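Local coordinates for CheC, inhibitor of MCP methylation / FliN fusion protein (Thermotoga maritima, PDB 4HYN) that probably dephosphorylates the phosphorylated chemotaxis response regulator CheY at the flagellar rotor, as a member of the CheC phosphatase family, at residues 59-64 / 115-120; 25-30 / 110-115; 13-18 / 125-130; 83-88 / 167-172. All coordinates share one frame; numbering follows the deposited sequence.

Interaction 1: residues 59-64 / 115-120; sequences VVVSVE and QMMGSA
Met117 and Val63 reach toward each other tip to tip across the gap between a helix and a strand. The tight part of the contact is at the terminal methyl of Met117, a selenomethionine: its CE rests 3.6 Å from Val63 CB and 3.9 Å from Val63 CG1, so it sits against the branch point of the valine as well as one of its methyls. The torsions explain the reach. CG of Met117 stands anti to the carbonyl carbon (chi1 -69°); this and the extended chi2 carry the selenium out toward Val61, and the bend at chi3 (97°) turns CE onto Val63. At Val61 the fit is looser, Met117 SE lying 4.2 Å from Val61 CG1. Strand 57-66 runs between strands 71-78 and 133-143 in the antiparallel sheet, and its alternation puts Val61 and Val63 on the face met by helix 103-128, while Ser62 points away from the helix; this is the two-layer alpha/beta packing of the CheC-like fold, with a long helix laid against the sheet. Leu75 of strand 71-78 also touches Met117, Pro137 and Val139 of strand 133-143 touch Val61, and Ile134 of the same strand touches Val63; all three contacting side chains are buried. Away from this interior the helix changes character: Gln115 is exposed and Ser119 partly so, and both turn to helix 6-30 rather than to the sheet. Further along the strand Glu64 is likewise exposed, its backbone N bonded to Ser135 OG.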
loop_
_atom_site.group_PDB
_atom_site.type_symbol
_atom_site.label_atom_id
_atom_site.label_comp_id
_atom_site.label_asym_id
_atom_site.label_seq_id
_atom_site.Cartn_x
_atom_site.Cartn_y
_atom_site.Cartn_z
ATOM N N VAL A 59 11.774 -0.526 -1.767
ATOM C CA VAL A 59 11.052 -1.646 -2.347
ATOM C C VAL A 59 9.635 -1.238 -2.715
ATOM O O VAL A 59 8.917 -0.672 -1.895
ATOM C CB VAL A 59 11.008 -2.841 -1.361
ATOM C CG1 VAL A 59 10.155 -3.987 -1.927
ATOM C CG2 VAL A 59 12.426 -3.328 -1.077
ATOM N N VAL A 60 9.256 -1.478 -3.967
ATOM C CA VAL A 60 7.916 -1.147 -4.421
ATOM C C VAL A 60 7.189 -2.435 -4.751
ATOM O O VAL A 60 7.701 -3.284 -5.489
ATOM C CB VAL A 60 7.909 -0.189 -5.644
ATOM C CG1 VAL A 60 8.643 1.098 -5.304
ATOM C CG2 VAL A 60 8.533 -0.845 -6.852
ATOM N N VAL A 61 6.037 -2.618 -4.117
ATOM C CA VAL A 61 5.227 -3.807 -4.325
ATOM C C VAL A 61 3.963 -3.336 -5.018
ATOM O O VAL A 61 3.224 -2.513 -4.479
ATOM C CB VAL A 61 4.844 -4.488 -2.985
ATOM C CG1 VAL A 61 4.272 -5.868 -3.254
ATOM C CG2 VAL A 61 6.047 -4.582 -2.059
ATOM N N SER A 62 3.732 -3.831 -6.227
ATOM C CA SER A 62 2.556 -3.425 -6.973
ATOM C C SER A 62 1.634 -4.579 -7.315
ATOM O O SER A 62 2.068 -5.718 -7.517
ATOM C CB SER A 62 2.952 -2.652 -8.241
ATOM O OG SER A 62 3.884 -3.376 -9.020
ATOM N N VAL A 63 0.354 -4.255 -7.403
ATOM C CA VAL A 63 -0.672 -5.220 -7.713
ATOM C C VAL A 63 -1.626 -4.592 -8.743
ATOM O O VAL A 63 -1.899 -3.387 -8.717
ATOM C CB VAL A 63 -1.386 -5.648 -6.396
ATOM C CG1 VAL A 63 -2.788 -5.073 -6.293
ATOM C CG2 VAL A 63 -1.358 -7.155 -6.247
ATOM N N GLU A 64 -2.065 -5.397 -9.700
ATOM C CA GLU A 64 -2.965 -4.917 -10.737
ATOM C C GLU A 64 -4.402 -5.308 -10.412
ATOM O O GLU A 64 -4.688 -6.473 -10.131
ATOM C CB GLU A 64 -2.557 -5.504 -12.084
ATOM C CG GLU A 64 -3.197 -4.844 -13.283
ATOM C CD GLU A 64 -2.574 -3.506 -13.607
ATOM O OE1 GLU A 64 -3.333 -2.527 -13.810
ATOM O OE2 GLU A 64 -1.322 -3.445 -13.669
ATOM N N GLN A 115 -0.245 -12.359 1.333
ATOM C CA GLN A 115 -1.304 -12.544 2.313
ATOM C C GLN A 115 -2.008 -11.245 2.685
ATOM O O GLN A 115 -3.233 -11.201 2.794
ATOM C CB GLN A 115 -0.730 -13.200 3.570
ATOM C CG GLN A 115 -1.457 -14.461 4.011
ATOM C CD GLN A 115 -1.257 -15.630 3.068
ATOM O OE1 GLN A 115 -0.337 -15.639 2.250
ATOM N NE2 GLN A 115 -2.114 -16.635 3.188
HETATM N N MSE A 116 -1.224 -10.185 2.847
HETATM C CA MSE A 116 -1.747 -8.875 3.223
HETATM C C MSE A 116 -2.684 -8.221 2.224
HETATM O O MSE A 116 -3.814 -7.885 2.559
HETATM C CB MSE A 116 -0.600 -7.914 3.532
HETATM C CG MSE A 116 0.063 -8.165 4.862
HETATM SE SE MSE A 116 1.374 -6.813 5.253
HETATM C CE MSE A 116 2.937 -7.928 5.276
HETATM N N MSE A 117 -2.188 -7.995 1.014
HETATM C CA MSE A 117 -2.985 -7.361 -0.024
HETATM C C MSE A 117 -4.162 -8.215 -0.468
HETATM O O MSE A 117 -5.168 -7.686 -0.946
HETATM C CB MSE A 117 -2.101 -6.960 -1.194
HETATM C CG MSE A 117 -1.163 -5.826 -0.838
HETATM SE SE MSE A 117 0.173 -5.605 -2.182
HETATM C CE MSE A 117 -0.664 -4.183 -3.195
ATOM N N GLY A 118 -4.037 -9.529 -0.278
ATOM C CA GLY A 118 -5.113 -10.443 -0.611
ATOM C C GLY A 118 -6.278 -10.151 0.323
ATOM O O GLY A 118 -7.438 -10.142 -0.089
ATOM N N SER A 119 -5.953 -9.889 1.585
ATOM C CA SER A 119 -6.950 -9.560 2.590
ATOM C C SER A 119 -7.530 -8.174 2.327
ATOM O O SER A 119 -8.743 -7.967 2.452
ATOM C CB SER A 119 -6.332 -9.606 3.981
ATOM O OG SER A 119 -5.941 -10.925 4.289
ATOM N N ALA A 120 -6.658 -7.234 1.965
ATOM C CA ALA A 120 -7.065 -5.863 1.672
ATOM C C ALA A 120 -8.088 -5.837 0.542
ATOM O O ALA A 120 -9.121 -5.173 0.644
ATOM C CB ALA A 120 -5.862 -5.033 1.304
#

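Interaction 2: residues 25-30 / 110-115; sequences TTLSMI and GEAMNQ
Ile30 places CG1 anti to its carbonyl carbon (chi1 -71°) and carries on fully extended, a shape that drives CD1 outward to the side chain of Gln115. The two chains cross obliquely, and what the methyl meets is the aliphatic part of the glutamine: Ile30 CD1 is 3.7 Å from Gln115 CG and 4.0 Å from Gln115 CB. The bend of Gln115 at chi2 (69°) turns the amide off from the line of its methylenes, so the contact is apolar although one partner ends in a polar group. One turn back, Thr26 faces the same residue, but its OG1 stays 4.0 Å from the backbone Gln115 O; the hydroxyl is hydrogen-bonded instead to the carbonyl of Ala23 in its own helix. Deeper down, Leu27 CD2 lies 4.2 Å from Ala112 CB, and this buried pair contrasts with the exposed Ile30 and Gln115 above it. Small Ala112 comes where the backbones are near, its CA 7.0 Å from Leu27 CA. The helix segments run at 132° between their directions, with axes 9.9 Å apart at closest approach. Each segment belongs to a CheC-like sequence range, and the contact packs the two long helices of the fold side by side, in roughly opposed directions. Met89 of helix 79-89 touches Leu27, Ile30 and Ala112 together, while on another side of helix 103-128 Met113 packs on Leu75 and Leu77 of strand 71-78.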
loop_
_atom_site.group_PDB
_atom_site.type_symbol
_atom_site.label_atom_id
_atom_site.label_comp_id
_atom_site.label_asym_id
_atom_site.label_seq_id
_atom_site.Cartn_x
_atom_site.Cartn_y
_atom_site.Cartn_z
ATOM N N THR A 25 -4.252 -7.831 10.432
ATOM C CA THR A 25 -4.786 -8.913 11.250
ATOM C C THR A 25 -4.323 -10.293 10.793
ATOM O O THR A 25 -4.048 -11.158 11.628
ATOM C CB THR A 25 -6.326 -8.861 11.308
ATOM O OG1 THR A 25 -6.736 -7.656 11.969
ATOM C CG2 THR A 25 -6.879 -10.050 12.073
ATOM N N THR A 26 -4.267 -10.513 9.480
ATOM C CA THR A 26 -3.810 -11.801 8.954
ATOM C C THR A 26 -2.305 -11.903 9.173
ATOM O O THR A 26 -1.779 -12.969 9.477
ATOM C CB THR A 26 -4.108 -11.971 7.449
ATOM O OG1 THR A 26 -3.582 -10.855 6.724
ATOM C CG2 THR A 26 -5.590 -12.078 7.203
ATOM N N LEU A 27 -1.632 -10.765 9.044
ATOM C CA LEU A 27 -0.194 -10.661 9.238
ATOM C C LEU A 27 0.108 -10.978 10.692
ATOM O O LEU A 27 1.086 -11.649 11.013
ATOM C CB LEU A 27 0.244 -9.229 8.906
ATOM C CG LEU A 27 1.669 -8.960 8.431
ATOM C CD1 LEU A 27 2.544 -8.440 9.542
ATOM C CD2 LEU A 27 2.232 -10.226 7.829
ATOM N N SER A 28 -0.768 -10.491 11.561
ATOM C CA SER A 28 -0.657 -10.687 12.993
ATOM C C SER A 28 -0.900 -12.146 13.335
ATOM O O SER A 28 -0.373 -12.662 14.316
ATOM C CB SER A 28 -1.696 -9.827 13.702
ATOM O OG SER A 28 -1.591 -9.937 15.109
HETATM N N MSE A 29 -1.761 -12.785 12.553
HETATM C CA MSE A 29 -2.108 -14.186 12.754
HETATM C C MSE A 29 -0.938 -15.094 12.381
HETATM O O MSE A 29 -0.686 -16.095 13.043
HETATM C CB MSE A 29 -3.338 -14.532 11.910
HETATM C CG MSE A 29 -4.414 -15.254 12.683
HETATM SE SE MSE A 29 -4.842 -14.295 14.311
HETATM C CE MSE A 29 -4.242 -15.597 15.618
ATOM N N ILE A 30 -0.228 -14.712 11.324
ATOM C CA ILE A 30 0.924 -15.449 10.823
ATOM C C ILE A 30 2.040 -15.349 11.865
ATOM O O ILE A 30 2.714 -16.344 12.180
ATOM C CB ILE A 30 1.401 -14.858 9.466
ATOM C CG1 ILE A 30 0.386 -15.179 8.368
ATOM C CG2 ILE A 30 2.757 -15.394 9.093
ATOM C CD1 ILE A 30 0.753 -14.586 6.996
ATOM N N GLY A 110 7.602 -10.993 0.053
ATOM C CA GLY A 110 6.640 -11.197 -1.017
ATOM C C GLY A 110 5.485 -12.073 -0.558
ATOM O O GLY A 110 4.356 -11.901 -1.010
ATOM N N GLU A 111 5.776 -13.027 0.322
ATOM C CA GLU A 111 4.749 -13.911 0.859
ATOM C C GLU A 111 3.876 -13.108 1.815
ATOM O O GLU A 111 2.656 -13.230 1.803
ATOM C CB GLU A 111 5.377 -15.108 1.587
ATOM C CG GLU A 111 4.407 -15.945 2.446
ATOM C CD GLU A 111 3.382 -16.765 1.648
ATOM O OE1 GLU A 111 3.115 -17.921 2.051
ATOM O OE2 GLU A 111 2.825 -16.263 0.644
ATOM N N ALA A 112 4.509 -12.285 2.641
ATOM C CA ALA A 112 3.769 -11.454 3.580
ATOM C C ALA A 112 2.872 -10.496 2.787
ATOM O O ALA A 112 1.701 -10.324 3.119
ATOM C CB ALA A 112 4.725 -10.687 4.474
HETATM N N MSE A 113 3.412 -9.926 1.712
HETATM C CA MSE A 113 2.656 -9.017 0.860
HETATM C C MSE A 113 1.491 -9.752 0.211
HETATM O O MSE A 113 0.397 -9.209 0.074
HETATM C CB MSE A 113 3.557 -8.425 -0.226
HETATM C CG MSE A 113 4.539 -7.391 0.280
HETATM SE SE MSE A 113 3.648 -5.955 1.183
HETATM C CE MSE A 113 4.436 -6.137 2.926
ATOM N N ASN A 114 1.746 -10.994 -0.183
ATOM C CA ASN A 114 0.755 -11.857 -0.813
ATOM C C ASN A 114 -0.481 -11.981 0.082
ATOM O O ASN A 114 -1.608 -11.727 -0.344
ATOM C CB ASN A 114 1.362 -13.249 -1.019
ATOM C CG ASN A 114 1.122 -13.796 -2.410
ATOM O OD1 ASN A 114 2.071 -14.028 -3.167
ATOM N ND2 ASN A 114 -0.146 -14.026 -2.750
ATOM N N GLN A 115 -0.245 -12.359 1.333
ATOM C CA GLN A 115 -1.304 -12.544 2.313
ATOM C C GLN A 115 -2.008 -11.245 2.685
ATOM O O GLN A 115 -3.233 -11.201 2.794
ATOM C CB GLN A 115 -0.730 -13.200 3.570
ATOM C CG GLN A 115 -1.457 -14.461 4.011
ATOM C CD GLN A 115 -1.257 -15.630 3.068
ATOM O OE1 GLN A 115 -0.337 -15.639 2.250
ATOM N NE2 GLN A 115 -2.114 -16.635 3.188
#

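Interaction 3: residues 13-18 / 125-130; sequences GEIGNI and SELLGI
The carbonyl oxygen of Ser125 is gripped twice where the helix that brings Leu127 against Ile15 and Ile18 comes to its end. Ile130 N donates to Ser125 O at 3.1 Å, and Gly129 N adds a weak bond to the same oxygen. A second weak bond runs from Gly129 N to Glu126 O; Gly129 is the residue that leaves the helix, at positive phi (72°). The turn ends helix 103-128 just past Leu127 and sends the chain toward strand 133-143; Ser125 OG is hydrogen-bonded to Ala121 O and to Ile132 N, beyond the turn. Across the contact itself there is no polar bond, and Leu127 does the joining with both of its methyls. Its CD1 meets Ile15 CG2 at 4.0 Å, the two side chains meeting aslant, while CD2 lies 4.1 Å from Ile18 CD1, where the chains cross at about a right angle. In Ile15, CG1 lies between the backbone N and the carbonyl carbon (chi1 74°), which leaves the shorter branch, CG2, to face the leucine. Ile18 uses its long branch, extended to CD1. The burial is graded: Ile15 is buried, Leu127 partly exposed and Ile18 exposed. Helix 185-200 joins on the buried side, where Met191 and Phe195 touch Ile15 and Phe195 also touches Leu128, so the middle of helix 6-30 and the end of helix 103-128 are both met by the C-terminal helix; Leu124 and Ser123, on the preceding turn of helix 103-128, also touch Ile15 and Ile18 respectively.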
loop_
_atom_site.group_PDB
_atom_site.type_symbol
_atom_site.label_atom_id
_atom_site.label_comp_id
_atom_site.label_asym_id
_atom_site.label_seq_id
_atom_site.Cartn_x
_atom_site.Cartn_y
_atom_site.Cartn_z
ATOM N N GLY A 13 -9.090 7.254 3.738
ATOM C CA GLY A 13 -8.634 6.973 5.084
ATOM C C GLY A 13 -9.470 5.916 5.776
ATOM O O GLY A 13 -8.942 5.012 6.422
ATOM N N GLU A 14 -10.783 6.020 5.618
ATOM C CA GLU A 14 -11.702 5.087 6.238
ATOM C C GLU A 14 -11.577 3.671 5.688
ATOM O O GLU A 14 -11.390 2.727 6.456
ATOM C CB GLU A 14 -13.124 5.628 6.139
ATOM C CG GLU A 14 -13.279 6.950 6.896
ATOM C CD GLU A 14 -14.664 7.562 6.802
ATOM O OE1 GLU A 14 -15.219 7.923 7.861
ATOM O OE2 GLU A 14 -15.194 7.701 5.680
ATOM N N ILE A 15 -11.631 3.519 4.368
ATOM C CA ILE A 15 -11.500 2.194 3.776
ATOM C C ILE A 15 -10.066 1.675 3.996
ATOM O O ILE A 15 -9.848 0.475 4.135
ATOM C CB ILE A 15 -11.913 2.165 2.258
ATOM C CG1 ILE A 15 -10.852 2.816 1.373
ATOM C CG2 ILE A 15 -13.267 2.846 2.045
ATOM C CD1 ILE A 15 -9.795 1.842 0.881
ATOM N N GLY A 16 -9.104 2.593 4.070
ATOM C CA GLY A 16 -7.717 2.215 4.302
ATOM C C GLY A 16 -7.556 1.605 5.685
ATOM O O GLY A 16 -6.809 0.649 5.854
ATOM N N ASN A 17 -8.259 2.146 6.677
ATOM C CA ASN A 17 -8.179 1.605 8.030
ATOM C C ASN A 17 -8.781 0.201 8.096
ATOM O O ASN A 17 -8.279 -0.666 8.817
ATOM C CB ASN A 17 -8.879 2.524 9.045
ATOM C CG ASN A 17 -7.944 3.581 9.617
ATOM O OD1 ASN A 17 -8.019 4.766 9.271
ATOM N ND2 ASN A 17 -7.054 3.152 10.499
ATOM N N ILE A 18 -9.832 -0.026 7.318
ATOM C CA ILE A 18 -10.490 -1.316 7.300
ATOM C C ILE A 18 -9.729 -2.341 6.471
ATOM O O ILE A 18 -9.410 -3.423 6.953
ATOM C CB ILE A 18 -11.927 -1.189 6.765
ATOM C CG1 ILE A 18 -12.750 -0.296 7.697
ATOM C CG2 ILE A 18 -12.572 -2.562 6.626
ATOM C CD1 ILE A 18 -14.095 0.084 7.119
ATOM N N SER A 125 -13.518 -5.544 -1.351
ATOM C CA SER A 125 -14.612 -6.102 -2.145
ATOM C C SER A 125 -15.905 -6.197 -1.343
ATOM O O SER A 125 -16.972 -5.812 -1.826
ATOM C CB SER A 125 -14.226 -7.472 -2.703
ATOM O OG SER A 125 -13.106 -7.347 -3.558
ATOM N N GLU A 126 -15.806 -6.704 -0.119
ATOM C CA GLU A 126 -16.969 -6.819 0.745
ATOM C C GLU A 126 -17.481 -5.427 1.089
ATOM O O GLU A 126 -18.681 -5.170 1.043
ATOM C CB GLU A 126 -16.616 -7.591 2.022
ATOM C CG GLU A 126 -16.276 -9.053 1.762
ATOM C CD GLU A 126 -15.745 -9.794 2.981
ATOM O OE1 GLU A 126 -15.076 -9.168 3.834
ATOM O OE2 GLU A 126 -15.981 -11.019 3.072
ATOM N N LEU A 127 -16.551 -4.511 1.346
ATOM C CA LEU A 127 -16.886 -3.137 1.711
ATOM C C LEU A 127 -17.655 -2.405 0.614
ATOM O O LEU A 127 -18.713 -1.844 0.871
ATOM C CB LEU A 127 -15.607 -2.378 2.086
ATOM C CG LEU A 127 -15.638 -1.310 3.188
ATOM C CD1 LEU A 127 -16.067 0.027 2.625
ATOM C CD2 LEU A 127 -16.554 -1.734 4.343
ATOM N N LEU A 128 -17.155 -2.474 -0.618
ATOM C CA LEU A 128 -17.786 -1.794 -1.747
ATOM C C LEU A 128 -18.912 -2.556 -2.439
ATOM O O LEU A 128 -19.610 -1.993 -3.295
ATOM C CB LEU A 128 -16.730 -1.370 -2.770
ATOM C CG LEU A 128 -15.740 -0.300 -2.302
ATOM C CD1 LEU A 128 -14.837 0.104 -3.444
ATOM C CD2 LEU A 128 -16.496 0.915 -1.763
ATOM N N GLY A 129 -19.097 -3.822 -2.068
ATOM C CA GLY A 129 -20.147 -4.631 -2.662
ATOM C C GLY A 129 -19.855 -5.022 -4.100
ATOM O O GLY A 129 -20.750 -5.078 -4.938
ATOM N N ILE A 130 -18.595 -5.309 -4.385
ATOM C CA ILE A 130 -18.195 -5.676 -5.727
ATOM C C ILE A 130 -16.955 -6.558 -5.660
ATOM O O ILE A 130 -16.128 -6.398 -4.773
ATOM C CB ILE A 130 -17.914 -4.406 -6.569
ATOM C CG1 ILE A 130 -17.680 -4.778 -8.034
ATOM C CG2 ILE A 130 -16.737 -3.634 -5.998
ATOM C CD1 ILE A 130 -18.909 -5.370 -8.719
#

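Interaction 4: residues 83-88 / 167-172; sequences AVIADL and FEMEIE
Met169, a selenomethionine, is the first residue of strand segment 167-172 to meet helix 79-89, touching Ile85. Its CG lies anti to the backbone N (chi1 -175°), the chain stays extended through chi2, and a bend at chi3 (71°) swings the methyl toward the helix, where Met169 CE comes to 3.9 Å from Ile85 CD1. Ile85 answers with its own long branch, stretched out to CD1, and the two side chains lie at a slant to each other. Ile35 and Ile37 of the neighbouring strand 35-46 also touch Met169. Glu170 lies between the inward residues and its backbone pairs with His36. Ile171 faces the helix again, one turn further along it: Ile171 CD1 stands 4.3 Å from Leu88 CD2, a looser touch than that of Met169, and Leu88 is also met by Leu31 and Leu174 from nearby loops. The strand ends here. At Glu172 the contact gives way to polar bonds, with OE1 accepting from Asp34 N and the carbonyl O from Arg33 NH1, which tie the strand end to the connection between helix 6-30 and strand 35-46. All four touching side chains are buried and apolar. Strand residues Met169 and Ile171, which face the same side, meet Ile85 and Leu88, neighbours on one face of the helix; the helix thus packs on the antiparallel sheet, as in the alpha/beta fold of the CheC-like family.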
loop_
_atom_site.group_PDB
_atom_site.type_symbol
_atom_site.label_atom_id
_atom_site.label_comp_id
_atom_site.label_asym_id
_atom_site.label_seq_id
_atom_site.Cartn_x
_atom_site.Cartn_y
_atom_site.Cartn_z
ATOM N N ALA A 83 13.466 -5.210 5.835
ATOM C CA ALA A 83 14.361 -6.083 6.595
ATOM C C ALA A 83 13.724 -6.561 7.906
ATOM O O ALA A 83 13.939 -7.700 8.328
ATOM C CB ALA A 83 15.694 -5.371 6.863
ATOM N N VAL A 84 12.951 -5.686 8.544
ATOM C CA VAL A 84 12.265 -6.018 9.787
ATOM C C VAL A 84 11.202 -7.077 9.530
ATOM O O VAL A 84 11.086 -8.042 10.284
ATOM C CB VAL A 84 11.581 -4.776 10.405
ATOM C CG1 VAL A 84 10.580 -5.192 11.481
ATOM C CG2 VAL A 84 12.626 -3.845 10.984
ATOM N N ILE A 85 10.447 -6.903 8.451
ATOM C CA ILE A 85 9.393 -7.845 8.102
ATOM C C ILE A 85 9.957 -9.193 7.659
ATOM O O ILE A 85 9.452 -10.240 8.062
ATOM C CB ILE A 85 8.444 -7.240 7.039
ATOM C CG1 ILE A 85 7.556 -6.178 7.703
ATOM C CG2 ILE A 85 7.597 -8.326 6.378
ATOM C CD1 ILE A 85 6.760 -5.344 6.736
ATOM N N ALA A 86 11.028 -9.164 6.871
ATOM C CA ALA A 86 11.657 -10.387 6.394
ATOM C C ALA A 86 12.140 -11.218 7.582
ATOM O O ALA A 86 11.834 -12.408 7.683
ATOM C CB ALA A 86 12.819 -10.059 5.462
ATOM N N ASP A 87 12.863 -10.565 8.492
ATOM C CA ASP A 87 13.391 -11.215 9.685
ATOM C C ASP A 87 12.257 -11.845 10.493
ATOM O O ASP A 87 12.396 -12.956 11.008
ATOM C CB ASP A 87 14.168 -10.203 10.540
ATOM C CG ASP A 87 14.957 -10.864 11.668
ATOM O OD1 ASP A 87 14.775 -10.458 12.834
ATOM O OD2 ASP A 87 15.770 -11.777 11.391
ATOM N N LEU A 88 11.136 -11.130 10.589
ATOM C CA LEU A 88 9.959 -11.612 11.311
ATOM C C LEU A 88 9.394 -12.871 10.642
ATOM O O LEU A 88 9.130 -13.869 11.313
ATOM C CB LEU A 88 8.889 -10.522 11.358
ATOM C CG LEU A 88 8.599 -9.790 12.672
ATOM C CD1 LEU A 88 9.546 -10.230 13.748
ATOM C CD2 LEU A 88 8.661 -8.289 12.463
ATOM N N PHE A 167 0.568 5.050 5.779
ATOM C CA PHE A 167 0.126 4.082 6.775
ATOM C C PHE A 167 1.127 4.004 7.912
ATOM O O PHE A 167 2.328 3.899 7.678
ATOM C CB PHE A 167 -0.017 2.691 6.157
ATOM C CG PHE A 167 -1.206 2.544 5.269
ATOM C CD1 PHE A 167 -2.483 2.461 5.810
ATOM C CD2 PHE A 167 -1.055 2.494 3.884
ATOM C CE1 PHE A 167 -3.596 2.329 4.982
ATOM C CE2 PHE A 167 -2.158 2.363 3.049
ATOM C CZ PHE A 167 -3.431 2.279 3.594
ATOM N N GLU A 168 0.643 4.100 9.143
ATOM C CA GLU A 168 1.529 3.979 10.291
ATOM C C GLU A 168 1.325 2.572 10.863
ATOM O O GLU A 168 0.194 2.169 11.142
ATOM C CB GLU A 168 1.232 5.031 11.357
ATOM C CG GLU A 168 2.343 5.107 12.393
ATOM C CD GLU A 168 1.966 5.898 13.624
ATOM O OE1 GLU A 168 2.182 7.130 13.625
ATOM O OE2 GLU A 168 1.475 5.280 14.598
HETATM N N MSE A 169 2.410 1.815 10.997
HETATM C CA MSE A 169 2.317 0.459 11.515
HETATM C C MSE A 169 3.035 0.260 12.852
HETATM O O MSE A 169 4.189 0.662 13.033
HETATM C CB MSE A 169 2.803 -0.546 10.463
HETATM C CG MSE A 169 2.641 -2.004 10.859
HETATM SE SE MSE A 169 2.897 -3.250 9.371
HETATM C CE MSE A 169 4.802 -3.045 9.144
ATOM N N GLU A 170 2.309 -0.324 13.801
ATOM C CA GLU A 170 2.833 -0.599 15.129
ATOM C C GLU A 170 2.840 -2.101 15.352
ATOM O O GLU A 170 1.795 -2.739 15.349
ATOM C CB GLU A 170 1.972 0.079 16.203
ATOM C CG GLU A 170 2.052 1.606 16.207
ATOM C CD GLU A 170 1.086 2.274 17.192
ATOM O OE1 GLU A 170 0.479 1.572 18.038
ATOM O OE2 GLU A 170 0.934 3.517 17.120
ATOM N N ILE A 171 4.033 -2.670 15.463
ATOM C CA ILE A 171 4.183 -4.092 15.714
ATOM C C ILE A 171 4.653 -4.216 17.157
ATOM O O ILE A 171 5.558 -3.494 17.588
ATOM C CB ILE A 171 5.216 -4.731 14.766
ATOM C CG1 ILE A 171 4.738 -4.605 13.319
ATOM C CG2 ILE A 171 5.426 -6.194 15.117
ATOM C CD1 ILE A 171 5.702 -5.181 12.298
ATOM N N GLU A 172 4.021 -5.122 17.899
ATOM C CA GLU A 172 4.333 -5.354 19.301
ATOM C C GLU A 172 5.821 -5.543 19.588
ATOM O O GLU A 172 6.488 -6.377 18.972
ATOM C CB GLU A 172 3.539 -6.560 19.816
ATOM C CG GLU A 172 3.616 -6.776 21.328
ATOM C CD GLU A 172 2.657 -7.848 21.831
ATOM O OE1 GLU A 172 1.999 -8.527 21.004
ATOM O OE2 GLU A 172 2.558 -8.009 23.069
#

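Overall arrangement
Interactions 1 and 4 are the buried helix-to-sheet contacts, each led by a selenomethionine methyl, one from helix 103-128 and one from strand 161-171; they meet different strands of one antiparallel sheet. Interactions 2 and 3 instead join the same two long helices, 6-30 and 103-128, at places whose centres are about 18 Å apart, and both grade from a buried apolar residue to exposed ones. Interaction 2 brings in glutamine methylenes, whereas interaction 3 is purely aliphatic. Gln115 is shared by interactions 1 and 2, which touch through Met116 and Leu27; Ala112 against Ile85 connects interaction 2 to interaction 4. No hydrogen bond crosses any of the four.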